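Local coordinates for prophage MuSo2, 43 kDa tail protein (Shewanella oneidensis, PDB 3CDD) that probably forms the trimeric hub of the baseplate of a Mu-like phage tail, at the interface of chains A and B. Numbering follows the deposited sequence. Chains: chain A/B, Prophage MuSo2, 43 kDa tail protein.

Contact 1: the interface of chains A and B. Residues chain A 104-107, 152; chain B 211, 251-253.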
# COMPACT_ATOMS: atom_id res chain seq x y z
N ASP A 104 3.04 -3.45 -21.54
CA ASP A 104 3.80 -4.53 -20.89
C ASP A 104 5.17 -4.81 -21.51
O ASP A 104 6.12 -5.15 -20.79
CB ASP A 104 3.03 -5.86 -20.96
CG ASP A 104 1.80 -5.87 -20.10
OD1 ASP A 104 1.60 -4.95 -19.25
OD2 ASP A 104 1.02 -6.83 -20.31
N CYS A 105 5.25 -4.68 -22.83
CA CYS A 105 6.37 -5.27 -23.59
C CYS A 105 7.42 -4.27 -24.04
O CYS A 105 7.15 -3.07 -24.11
CB CYS A 105 5.82 -6.04 -24.79
SG CYS A 105 4.64 -7.37 -24.37
N SER A 106 8.62 -4.77 -24.37
CA SER A 106 9.74 -3.94 -24.81
C SER A 106 9.62 -3.64 -26.29
O SER A 106 8.98 -4.40 -27.03
CB SER A 106 11.08 -4.63 -24.55
OG SER A 106 11.22 -5.01 -23.19
N ILE A 107 10.21 -2.52 -26.71
CA ILE A 107 10.36 -2.21 -28.13
C ILE A 107 11.57 -2.96 -28.66
O ILE A 107 12.67 -2.83 -28.13
CB ILE A 107 10.64 -0.70 -28.37
CG1 ILE A 107 9.55 0.16 -27.73
CG2 ILE A 107 10.77 -0.41 -29.88
CD1 ILE A 107 10.03 1.56 -27.30
N GLY A 152 15.04 -0.77 -22.55
CA GLY A 152 13.88 -1.53 -22.07
C GLY A 152 12.58 -0.75 -22.11
O GLY A 152 11.55 -1.20 -21.60
N PHE B 211 5.87 -13.55 -20.82
CA PHE B 211 6.38 -13.04 -22.09
C PHE B 211 6.74 -14.16 -23.03
O PHE B 211 7.10 -15.26 -22.60
CB PHE B 211 7.57 -12.08 -21.82
CG PHE B 211 7.17 -10.87 -21.01
CD1 PHE B 211 7.20 -10.89 -19.62
CD2 PHE B 211 6.71 -9.72 -21.65
CE1 PHE B 211 6.79 -9.80 -18.88
CE2 PHE B 211 6.30 -8.61 -20.90
CZ PHE B 211 6.35 -8.65 -19.51
N PRO B 251 7.48 -9.52 -26.37
CA PRO B 251 8.91 -9.51 -26.04
C PRO B 251 9.28 -8.76 -24.76
O PRO B 251 8.73 -7.69 -24.50
CB PRO B 251 9.55 -8.81 -27.25
CG PRO B 251 8.48 -7.88 -27.74
CD PRO B 251 7.17 -8.57 -27.46
N LEU B 252 10.23 -9.31 -24.00
CA LEU B 252 10.89 -8.56 -22.91
C LEU B 252 12.41 -8.51 -23.10
O LEU B 252 13.05 -9.55 -23.30
CB LEU B 252 10.52 -9.13 -21.53
CG LEU B 252 10.97 -8.30 -20.30
CD1 LEU B 252 10.15 -6.99 -20.12
CD2 LEU B 252 10.93 -9.14 -19.02
N ILE B 253 12.98 -7.30 -23.06
CA ILE B 253 14.44 -7.09 -23.16
C ILE B 253 15.01 -6.57 -21.83
O ILE B 253 14.53 -5.58 -21.27
CB ILE B 253 14.79 -6.13 -24.32
CG1 ILE B 253 14.20 -6.63 -25.65
CG2 ILE B 253 16.30 -5.92 -24.43
CD1 ILE B 253 14.19 -5.56 -26.76
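A:Cys105 of one subunit lies against B:Phe211 and B:Pro251 of the next, and these three residues make the small apolar centre of this subunit interface. The sulfur approaches the rim of the phenyl ring, with A:Cys105 SG 4.0 Å from B:Phe211 CE2. The methylene A:Cys105 CB is turned to the proline, 3.9 Å from the ring carbon CD of B:Pro251. The same phenyl edge, CE2 and CZ, points at the backbone carbonyl oxygen of A:Asp104, the last residue of helix 100-104. From within chain B, CB of B:Leu252 covers one face of the phenyl ring near its rim, which should limit the ring's freedom to turn. Further out, the CG1 branch of B:Ile253 packs alongside the methylene of A:Ser106, 3.9 Å from its CB, and carries its terminal CD1 on toward the carbonyl oxygen of A:Ile107. The polar rim belongs to A:Ser106, which meets strand 251-254 with both backbone and side chain. A:Ser106 N donates to B:Pro251 O at 2.9 Å, in a nearly straight bond (167° at the hydrogen). The hydroxyl stands anti to its own carbonyl carbon (chi1 -55°), beside the backbone N, and this points it at the amide of B:Ile253. There it accepts, so the serine holds the strand at residues 251 and 253, either side of B:Leu252: B:Ile253 N reaches A:Ser106 OG at 2.9 Å.

Contact 2: the interface of chains A and B. Residues chain A 78-79, 94-96; chain B 204-208.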
# COMPACT_ATOMS: atom_id res chain seq x y z
N ASP A 78 -6.15 -11.62 -19.40
CA ASP A 78 -4.95 -11.61 -18.57
C ASP A 78 -4.98 -12.78 -17.63
O ASP A 78 -4.02 -13.55 -17.56
CB ASP A 78 -4.87 -10.33 -17.74
CG ASP A 78 -4.32 -9.16 -18.52
OD1 ASP A 78 -3.38 -9.36 -19.31
OD2 ASP A 78 -4.82 -8.03 -18.29
N ASP A 79 -6.11 -12.91 -16.91
CA ASP A 79 -6.27 -13.85 -15.81
C ASP A 79 -7.52 -14.72 -15.96
O ASP A 79 -8.61 -14.23 -16.26
CB ASP A 79 -6.35 -13.10 -14.45
CG ASP A 79 -5.04 -12.38 -14.08
OD1 ASP A 79 -4.37 -11.85 -14.97
OD2 ASP A 79 -4.66 -12.36 -12.87
N SER A 94 -10.33 -11.71 -16.18
CA SER A 94 -9.96 -10.30 -16.17
C SER A 94 -9.01 -10.07 -17.33
O SER A 94 -8.39 -11.02 -17.82
CB SER A 94 -9.24 -9.98 -14.86
OG SER A 94 -9.20 -8.59 -14.63
N GLY A 95 -8.88 -8.82 -17.76
CA GLY A 95 -7.95 -8.46 -18.82
C GLY A 95 -8.03 -6.99 -19.16
O GLY A 95 -8.61 -6.18 -18.44
N ARG A 96 -7.47 -6.67 -20.31
CA ARG A 96 -7.29 -5.29 -20.76
C ARG A 96 -7.49 -5.33 -22.28
O ARG A 96 -7.50 -6.41 -22.88
CB ARG A 96 -5.87 -4.84 -20.41
CG ARG A 96 -5.64 -4.58 -18.91
CD ARG A 96 -4.16 -4.42 -18.54
NE ARG A 96 -3.40 -5.66 -18.76
CZ ARG A 96 -2.08 -5.71 -18.85
NH1 ARG A 96 -1.37 -4.59 -18.71
NH2 ARG A 96 -1.47 -6.86 -19.09
N ARG B 204 -5.61 -18.80 -9.75
CA ARG B 204 -5.39 -17.61 -10.57
C ARG B 204 -4.27 -17.97 -11.54
O ARG B 204 -3.17 -18.35 -11.11
CB ARG B 204 -4.98 -16.40 -9.71
CG ARG B 204 -4.72 -15.13 -10.55
CD ARG B 204 -4.57 -13.86 -9.70
NE ARG B 204 -5.84 -13.55 -9.03
CZ ARG B 204 -6.79 -12.75 -9.51
NH1 ARG B 204 -6.63 -12.14 -10.68
NH2 ARG B 204 -7.90 -12.56 -8.82
N PHE B 205 -4.57 -17.89 -12.84
CA PHE B 205 -3.64 -18.23 -13.91
C PHE B 205 -3.57 -17.01 -14.82
O PHE B 205 -4.57 -16.65 -15.45
CB PHE B 205 -4.13 -19.47 -14.69
CG PHE B 205 -4.44 -20.68 -13.82
CD1 PHE B 205 -3.58 -21.78 -13.82
CD2 PHE B 205 -5.58 -20.73 -13.02
CE1 PHE B 205 -3.87 -22.92 -13.02
CE2 PHE B 205 -5.87 -21.82 -12.20
CZ PHE B 205 -5.02 -22.93 -12.21
N SER B 206 -2.39 -16.39 -14.88
CA SER B 206 -2.23 -15.07 -15.49
C SER B 206 -1.11 -15.04 -16.50
O SER B 206 -0.06 -15.65 -16.29
CB SER B 206 -1.94 -14.04 -14.38
OG SER B 206 -1.69 -12.74 -14.88
N TRP B 207 -1.31 -14.27 -17.58
CA TRP B 207 -0.24 -13.90 -18.49
C TRP B 207 0.25 -12.46 -18.27
O TRP B 207 1.05 -11.97 -19.06
CB TRP B 207 -0.72 -14.03 -19.93
CG TRP B 207 -0.65 -15.40 -20.53
CD1 TRP B 207 -0.60 -16.60 -19.86
CD2 TRP B 207 -0.64 -15.71 -21.92
NE1 TRP B 207 -0.57 -17.64 -20.76
CE2 TRP B 207 -0.60 -17.12 -22.03
CE3 TRP B 207 -0.67 -14.94 -23.09
CZ2 TRP B 207 -0.59 -17.78 -23.27
CZ3 TRP B 207 -0.67 -15.59 -24.31
CH2 TRP B 207 -0.63 -17.00 -24.39
N ARG B 208 -0.22 -11.76 -17.23
CA ARG B 208 0.21 -10.36 -17.02
C ARG B 208 1.74 -10.17 -16.99
O ARG B 208 2.27 -9.18 -17.52
CB ARG B 208 -0.40 -9.76 -15.75
CG ARG B 208 -1.86 -9.45 -15.84
CD ARG B 208 -2.41 -8.96 -14.51
NE ARG B 208 -3.88 -8.90 -14.49
CZ ARG B 208 -4.62 -7.89 -14.95
NH1 ARG B 208 -4.03 -6.82 -15.49
NH2 ARG B 208 -5.95 -7.93 -14.87
O HOH W 1 -7.82 -5.88 -15.90
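A:Asp79 and B:Ser206 face each other as an antiparallel beta bridge between strand 70-84 of one subunit and strand 200-206 of the other, and here the contact is tight. B:Ser206 OG gives its hydrogen to the carboxylate oxygen A:Asp79 OD1 at 2.8 Å, coming from above the carboxylate plane, while its CB packs against CG of the same group. The serine hydroxyl, anti to its backbone N (chi1 176°), also accepts from the backbone amide of B:Arg208. The other oxygen, A:Asp79 OD2, receives B:Arg204 NH1 at 3.0 Å on its anti side but tilted from the carboxylate plane, while the oxygen lies in the plane of the guanidinium. Alongside, B:Trp207 N donates to A:Asp78 O at 2.8 Å. B:Arg208 reaches across both aspartates with its chain extended from CG to NE. Its NE forms a salt bridge with A:Asp79 OD1, although the hydrogen bond is weak and bent (125° at the hydrogen). A:Asp78 OD2 sits over a face of this guanidinium rather than at its edge, so the 3.2 Å to B:Arg208 NH1 is a salt bridge without a hydrogen bond. A:Arg96 fixes A:Asp78 side-on, NE to OD2 and NH2 to OD1, and this carboxylate probably eases the repulsion between the two neighbouring arginines. On the looser side water 1 lies among A:Gly95 O, A:Ser94 OG (a long contact) and the arginine tip, 3.0 Å from B:Arg208 NH2.

Contact 3: the interface of chains A and B. Residues chain A 79-82; chain B 203-204.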
# COMPACT_ATOMS: atom_id res chain seq x y z
N ASP A 79 -6.11 -12.91 -16.91
CA ASP A 79 -6.27 -13.85 -15.81
C ASP A 79 -7.52 -14.72 -15.96
O ASP A 79 -8.61 -14.23 -16.26
CB ASP A 79 -6.35 -13.10 -14.45
CG ASP A 79 -5.04 -12.38 -14.08
OD1 ASP A 79 -4.37 -11.85 -14.97
OD2 ASP A 79 -4.66 -12.36 -12.87
N TRP A 80 -7.32 -16.02 -15.76
CA TRP A 80 -8.38 -16.99 -15.58
C TRP A 80 -8.45 -17.29 -14.07
O TRP A 80 -7.44 -17.62 -13.46
CB TRP A 80 -8.03 -18.24 -16.40
CG TRP A 80 -8.79 -19.48 -16.04
CD1 TRP A 80 -8.27 -20.63 -15.54
CD2 TRP A 80 -10.22 -19.68 -16.12
NE1 TRP A 80 -9.27 -21.55 -15.32
CE2 TRP A 80 -10.48 -20.99 -15.67
CE3 TRP A 80 -11.30 -18.88 -16.53
CZ2 TRP A 80 -11.78 -21.54 -15.63
CZ3 TRP A 80 -12.60 -19.43 -16.50
CH2 TRP A 80 -12.82 -20.74 -16.05
N VAL A 81 -9.62 -17.14 -13.48
CA VAL A 81 -9.74 -17.11 -12.01
C VAL A 81 -10.88 -18.04 -11.55
O VAL A 81 -11.96 -17.59 -11.24
CB VAL A 81 -9.88 -15.64 -11.47
CG1 VAL A 81 -9.78 -15.55 -9.91
CG2 VAL A 81 -8.85 -14.73 -12.15
N PRO A 82 -10.61 -19.35 -11.50
CA PRO A 82 -11.63 -20.29 -11.03
C PRO A 82 -11.60 -20.46 -9.51
O PRO A 82 -10.53 -20.32 -8.89
CB PRO A 82 -11.23 -21.60 -11.68
CG PRO A 82 -9.69 -21.52 -11.77
CD PRO A 82 -9.35 -20.03 -11.90
N GLY B 203 -8.01 -20.51 -7.56
CA GLY B 203 -6.81 -20.41 -8.40
C GLY B 203 -6.77 -19.10 -9.17
O GLY B 203 -7.75 -18.38 -9.23
N ARG B 204 -5.61 -18.80 -9.75
CA ARG B 204 -5.39 -17.61 -10.57
C ARG B 204 -4.27 -17.97 -11.54
O ARG B 204 -3.17 -18.35 -11.11
CB ARG B 204 -4.98 -16.40 -9.71
CG ARG B 204 -4.72 -15.13 -10.55
CD ARG B 204 -4.57 -13.86 -9.70
NE ARG B 204 -5.84 -13.55 -9.03
CZ ARG B 204 -6.79 -12.75 -9.51
NH1 ARG B 204 -6.63 -12.14 -10.68
NH2 ARG B 204 -7.90 -12.56 -8.82
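A:Val81 and B:Arg204 lie side by side and point the same way, so the valine's branches run along the end of the arginine instead of meeting it tip to tip. The methyl A:Val81 CG2 sits over one face of the guanidinium, offset toward its rim, 3.9 Å from B:Arg204 CZ. The other methyl, A:Val81 CG1, extends toward the second terminal nitrogen, B:Arg204 NH2, at 3.7 Å, and also packs by the carbonyl oxygen of B:Gly203. The arginine leaves its strand with CG anti to the backbone N and bends at chi3 (-66°), which turns the flat head toward chain A, its face to the valine methyl. That head is thus gripped in two directions: a methyl against its face, and the carboxylate of A:Asp79 at its edge, the two groups lying on the same strand, two residues apart. The contact of methyl and face should steady the guanidinium while the edge keeps its charge paired. Past the valine the contact is with the backbone of B:Gly203: the proline ring carbon CD of A:Pro82 rests 3.5 Å from B:Gly203 O, and within chain A the same carbon covers part of one face of the A:Trp80 indole. Strand 70-84 of chain A and strand 200-206 of chain B are fastened here by a main-chain bond across the subunit interface: B:Gly203 N donates to A:Pro82 O at 2.9 Å, nearly along the C=O axis.

Contact 4: the interface of chains A and B. Residues chain A 60, 76, 101; chain B 207, 248-250.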
# COMPACT_ATOMS: atom_id res chain seq x y z
N GLY A 60 -4.58 -15.54 -21.67
CA GLY A 60 -3.89 -15.27 -22.93
C GLY A 60 -4.76 -15.15 -24.16
O GLY A 60 -4.37 -14.53 -25.14
N TYR A 76 -7.34 -9.08 -24.65
CA TYR A 76 -6.89 -10.41 -24.29
C TYR A 76 -7.20 -10.70 -22.83
O TYR A 76 -7.21 -9.80 -22.00
CB TYR A 76 -5.37 -10.53 -24.47
CG TYR A 76 -4.90 -10.18 -25.84
CD1 TYR A 76 -4.91 -11.13 -26.87
CD2 TYR A 76 -4.45 -8.90 -26.13
CE1 TYR A 76 -4.49 -10.80 -28.16
CE2 TYR A 76 -4.00 -8.56 -27.41
CZ TYR A 76 -4.03 -9.52 -28.41
OH TYR A 76 -3.60 -9.18 -29.67
N ASP A 101 -0.44 -4.81 -24.54
CA ASP A 101 0.85 -5.31 -25.02
C ASP A 101 1.86 -4.16 -25.16
O ASP A 101 3.05 -4.35 -24.91
CB ASP A 101 0.70 -6.05 -26.35
CG ASP A 101 0.13 -7.46 -26.18
OD1 ASP A 101 0.12 -7.97 -25.03
OD2 ASP A 101 -0.32 -8.04 -27.19
N TRP B 207 -1.31 -14.27 -17.58
CA TRP B 207 -0.24 -13.90 -18.49
C TRP B 207 0.25 -12.46 -18.27
O TRP B 207 1.05 -11.97 -19.06
CB TRP B 207 -0.72 -14.03 -19.93
CG TRP B 207 -0.65 -15.40 -20.53
CD1 TRP B 207 -0.60 -16.60 -19.86
CD2 TRP B 207 -0.64 -15.71 -21.92
NE1 TRP B 207 -0.57 -17.64 -20.76
CE2 TRP B 207 -0.60 -17.12 -22.03
CE3 TRP B 207 -0.67 -14.94 -23.09
CZ2 TRP B 207 -0.59 -17.78 -23.27
CZ3 TRP B 207 -0.67 -15.59 -24.31
CH2 TRP B 207 -0.63 -17.00 -24.39
N ARG B 248 1.46 -15.41 -28.01
CA ARG B 248 1.31 -14.08 -28.63
C ARG B 248 2.68 -13.41 -28.65
O ARG B 248 3.49 -13.66 -27.78
CB ARG B 248 0.33 -13.21 -27.79
CG ARG B 248 -0.24 -11.99 -28.51
CD ARG B 248 -0.89 -11.02 -27.53
NE ARG B 248 -1.69 -11.81 -26.62
CZ ARG B 248 -1.87 -11.59 -25.34
NH1 ARG B 248 -1.34 -10.53 -24.72
NH2 ARG B 248 -2.62 -12.45 -24.69
N TYR B 249 2.94 -12.55 -29.63
CA TYR B 249 4.14 -11.70 -29.62
C TYR B 249 4.16 -10.79 -28.37
O TYR B 249 3.39 -9.82 -28.27
CB TYR B 249 4.21 -10.87 -30.92
CG TYR B 249 5.36 -9.88 -30.99
CD1 TYR B 249 6.66 -10.30 -31.32
CD2 TYR B 249 5.15 -8.52 -30.74
CE1 TYR B 249 7.72 -9.38 -31.38
CE2 TYR B 249 6.20 -7.61 -30.81
CZ TYR B 249 7.48 -8.04 -31.13
OH TYR B 249 8.49 -7.11 -31.18
N ARG B 250 5.04 -11.11 -27.43
CA ARG B 250 5.18 -10.37 -26.18
C ARG B 250 6.64 -10.37 -25.74
O ARG B 250 7.02 -11.17 -24.87
CB ARG B 250 4.29 -10.99 -25.07
CG ARG B 250 2.84 -10.56 -25.12
CD ARG B 250 2.00 -11.19 -24.00
NE ARG B 250 2.44 -10.83 -22.64
CZ ARG B 250 2.10 -9.71 -22.00
NH1 ARG B 250 1.32 -8.79 -22.58
NH2 ARG B 250 2.54 -9.50 -20.76
O HOH W 2 1.05 -9.04 -29.38
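B:Arg248 slides its guanidinium over the face of A:Tyr76, the two planes 17° apart. B:Arg248 NE stands 3.4 Å from the centroid of the A:Tyr76 ring in a cation-pi contact, while ring atom CG lies beneath the centre of the guanidinium. With this face taken up by the tyrosine, the terminal nitrogens bond at the edge. B:Arg248 NH2 donates to A:Gly60 O at 2.8 Å, approaching well off the carbonyl axis. B:Arg248 NH1 meets A:Asp101 OD1 at 3.0 Å through the syn lone pair, carboxylate and guanidinium being nearly coplanar. A second arginine shares that oxygen: B:Arg250 NH1 comes in nearly along the carboxylate bond to A:Asp101 OD1, at 2.8 Å. OD1 thus accepts from both arginines and is shared by both salt bridges. The paired positive charges would be expected to favour the ionised carboxylate. The bend of B:Arg248 at chi3 (-45°) turns the guanidinium onto the tyrosine. In the next shell, water 2 lies between A:Asp101 OD2 and the backbone carbonyl of B:Tyr249, tying down the other carboxylate oxygen. A:Gly60, whose carbonyl takes the arginine, sets its CA over the six-membered ring of B:Trp207, 3.4 Å from the centroid, in a CH-pi contact. In the fold, chain A supplies a loop, strand 70-84 and helix 100-104, while the two arginines come from the loop leading into strand 251-254 of chain B.

The four contacts line up along one side of the interface between neighbouring subunits of the three-copy assembly. Between C-alpha centres, contacts 2 and 3 lie about 8 Å apart and share A:Asp79 and B:Arg204, where strand 70-84 runs beside strand 200-206. Contact 4, about 10 Å from contact 2 by the same measure, shares B:Trp207 with it and draws A:Tyr76 from the same long strand. Contact 1 has its C-alpha centre about 11 Å from that of contact 4 and 24 Å from that of contact 3; B:Arg250 leads directly into B:Pro251, and helix 100-104 supplies A:Asp101 to contact 4 and A:Asp104 to contact 1. Repeated between copies, these contacts would plausibly close a trimeric ring.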